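Local coordinates for protein DPSA (Streptomyces coelicolor, PDB 4CY9) that probably binds and oxidises iron, storing it inside a ferritin-like shell of twelve subunits, and is probably able to bind DNA as a Dps-family protein, at residues T37-H42 with P59-V64. Residues are numbered along the deposited sequence; the frame is centred on the assembly and turned at random.
Sequences TLKHVH and PQVDQV
Val61 pushes its CG2 methyl against the base of Leu38, 3.6 Å from Leu38 CB, where the two backbones also come closest. That methyl stands anti to Val61's carbonyl carbon; the other, CG1, is anti to the backbone N (chi1 170°) and turns to the aliphatic part of Lys39, 4.0 Å from both Lys39 CG and Lys39 CE. The lysine chain bends at chi2 (-66°) and crosses the valine at about a right angle, carrying CG and CE across CG1 while its ammonium travels on. Leu38 CD1 meets two residues of the opposing helix, 3.7 Å from Gln60 CG and 4.0 Å from Val64 CG2, bridging side chains one turn apart. An alanine in place of Val61 would probably open a gap beside Leu38 CB and leave the Lys39 methylenes with less to lean on. The segments belong to helices 14-44 and 50-77, which run antiparallel here (166°), their axes 9.6 Å apart, as expected for the first two helices of the ferritin-like four-helix bundle. Phe151 of helix 135-158 packs on Leu38 and Gln60, and Leu148 on Gln60 and Val64, so the Leu38, Gln60 and Val64 side faces the bundle interior. The polar ends find partners elsewhere: Gln60 NE2 is hydrogen-bonded to Tyr116 OH, and Lys39 NZ forms salt bridges with Asp58 and with Asp69 of a second subunit, carboxylates that, with His42 and His54, probably belong to the ferroxidase site Dps proteins share between subunits. What passes between the two segments is apolar packing alone, without a hydrogen bond; Lys39 serves this contact through its methylenes and the subunit interface through its charge.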
loop_
_atom_site.group_PDB
_atom_site.type_symbol
_atom_site.label_atom_id
_atom_site.label_comp_id
_atom_site.label_asym_id
_atom_site.label_seq_id
_atom_site.Cartn_x
_atom_site.Cartn_y
_atom_site.Cartn_z
ATOM N N THR A 37 -11.231 -11.309 -27.431
ATOM C CA THR A 37 -10.266 -11.870 -28.361
ATOM C C THR A 37 -8.852 -11.776 -27.749
ATOM O O THR A 37 -8.039 -12.714 -27.931
ATOM C CB THR A 37 -10.287 -11.067 -29.696
ATOM O OG1 THR A 37 -11.599 -11.315 -30.288
ATOM C CG2 THR A 37 -9.181 -11.513 -30.682
ATOM N N LEU A 38 -8.545 -10.704 -27.011
ATOM C CA LEU A 38 -7.184 -10.663 -26.368
ATOM C C LEU A 38 -7.078 -11.804 -25.336
ATOM O O LEU A 38 -5.986 -12.383 -25.253
ATOM C CB LEU A 38 -7.048 -9.314 -25.590
ATOM C CG LEU A 38 -6.854 -8.124 -26.625
ATOM C CD1 LEU A 38 -7.054 -6.824 -25.776
ATOM C CD2 LEU A 38 -5.409 -8.135 -27.178
ATOM N N LYS A 39 -8.142 -12.095 -24.579
ATOM C CA LYS A 39 -8.005 -13.197 -23.612
ATOM C C LYS A 39 -7.851 -14.490 -24.390
ATOM O O LYS A 39 -7.064 -15.359 -23.995
ATOM C CB LYS A 39 -9.233 -13.318 -22.726
ATOM C CG LYS A 39 -9.225 -12.350 -21.462
ATOM C CD LYS A 39 -8.007 -12.896 -20.595
ATOM C CE LYS A 39 -8.051 -12.403 -19.192
ATOM N NZ LYS A 39 -6.857 -13.017 -18.482
ATOM N N HIS A 40 -8.603 -14.658 -25.463
ATOM C CA HIS A 40 -8.394 -15.879 -26.305
ATOM C C HIS A 40 -6.962 -16.047 -26.760
ATOM O O HIS A 40 -6.418 -17.176 -26.722
ATOM C CB HIS A 40 -9.390 -15.751 -27.522
ATOM C CG HIS A 40 -9.245 -16.854 -28.525
ATOM N ND1 HIS A 40 -9.964 -18.030 -28.447
ATOM C CD2 HIS A 40 -8.384 -16.976 -29.623
ATOM C CE1 HIS A 40 -9.598 -18.835 -29.477
ATOM N NE2 HIS A 40 -8.630 -18.208 -30.193
ATOM N N VAL A 41 -6.344 -14.954 -27.208
ATOM C CA VAL A 41 -4.940 -15.058 -27.621
ATOM C C VAL A 41 -4.097 -15.416 -26.395
ATOM O O VAL A 41 -3.162 -16.245 -26.451
ATOM C CB VAL A 41 -4.470 -13.727 -28.283
ATOM C CG1 VAL A 41 -2.983 -13.844 -28.603
ATOM C CG2 VAL A 41 -5.264 -13.551 -29.628
ATOM N N HIS A 42 -4.278 -14.722 -25.276
ATOM C CA HIS A 42 -3.513 -14.991 -24.050
ATOM C C HIS A 42 -3.555 -16.490 -23.707
ATOM O O HIS A 42 -2.545 -17.062 -23.290
ATOM C CB HIS A 42 -4.168 -14.131 -22.981
ATOM C CG HIS A 42 -3.665 -14.310 -21.581
ATOM N ND1 HIS A 42 -2.582 -13.633 -21.104
ATOM C CD2 HIS A 42 -4.308 -14.873 -20.469
ATOM C CE1 HIS A 42 -2.381 -13.865 -19.780
ATOM N NE2 HIS A 42 -3.486 -14.661 -19.375
ATOM N N PRO A 59 -2.181 -6.498 -19.370
ATOM C CA PRO A 59 -2.613 -5.167 -19.047
ATOM C C PRO A 59 -3.478 -4.520 -20.171
ATOM O O PRO A 59 -4.262 -3.618 -19.864
ATOM C CB PRO A 59 -1.355 -4.359 -18.919
ATOM C CG PRO A 59 -0.251 -5.144 -19.607
ATOM C CD PRO A 59 -0.650 -6.576 -19.318
ATOM N N GLN A 60 -3.310 -4.951 -21.425
ATOM C CA GLN A 60 -4.153 -4.422 -22.478
ATOM C C GLN A 60 -5.602 -4.965 -22.330
ATOM O O GLN A 60 -6.546 -4.217 -22.579
ATOM C CB GLN A 60 -3.561 -4.852 -23.812
ATOM C CG GLN A 60 -4.443 -4.405 -24.954
ATOM C CD GLN A 60 -4.491 -2.845 -25.198
ATOM O OE1 GLN A 60 -3.984 -1.960 -24.360
ATOM N NE2 GLN A 60 -5.066 -2.481 -26.286
ATOM N N VAL A 61 -5.764 -6.209 -21.849
ATOM C CA VAL A 61 -7.120 -6.747 -21.571
ATOM C C VAL A 61 -7.798 -5.812 -20.582
ATOM O O VAL A 61 -8.950 -5.378 -20.723
ATOM C CB VAL A 61 -7.058 -8.172 -20.945
ATOM C CG1 VAL A 61 -8.468 -8.587 -20.440
ATOM C CG2 VAL A 61 -6.639 -9.151 -22.067
ATOM N N ASP A 62 -7.041 -5.470 -19.526
ATOM C CA ASP A 62 -7.632 -4.631 -18.481
ATOM C C ASP A 62 -7.961 -3.230 -19.001
ATOM O O ASP A 62 -9.027 -2.705 -18.686
ATOM C CB ASP A 62 -6.625 -4.406 -17.286
ATOM C CG ASP A 62 -6.294 -5.737 -16.530
ATOM O OD1 ASP A 62 -7.071 -6.693 -16.626
ATOM O OD2 ASP A 62 -5.184 -5.729 -15.887
ATOM N N GLN A 63 -7.064 -2.676 -19.811
ATOM C CA GLN A 63 -7.256 -1.323 -20.364
ATOM C C GLN A 63 -8.471 -1.307 -21.320
ATOM O O GLN A 63 -9.312 -0.327 -21.325
ATOM C CB GLN A 63 -5.981 -0.845 -21.133
ATOM C CG GLN A 63 -6.234 0.589 -21.584
ATOM C CD GLN A 63 -5.139 1.737 -21.462
ATOM O OE1 GLN A 63 -3.923 1.580 -21.206
ATOM N NE2 GLN A 63 -5.637 2.928 -21.692
ATOM N N VAL A 64 -8.584 -2.345 -22.149
ATOM C CA VAL A 64 -9.726 -2.397 -23.099
ATOM C C VAL A 64 -11.060 -2.628 -22.379
ATOM O O VAL A 64 -12.098 -2.043 -22.763
ATOM C CB VAL A 64 -9.465 -3.514 -24.186
ATOM C CG1 VAL A 64 -10.703 -3.716 -25.122
ATOM C CG2 VAL A 64 -8.227 -3.079 -25.070
#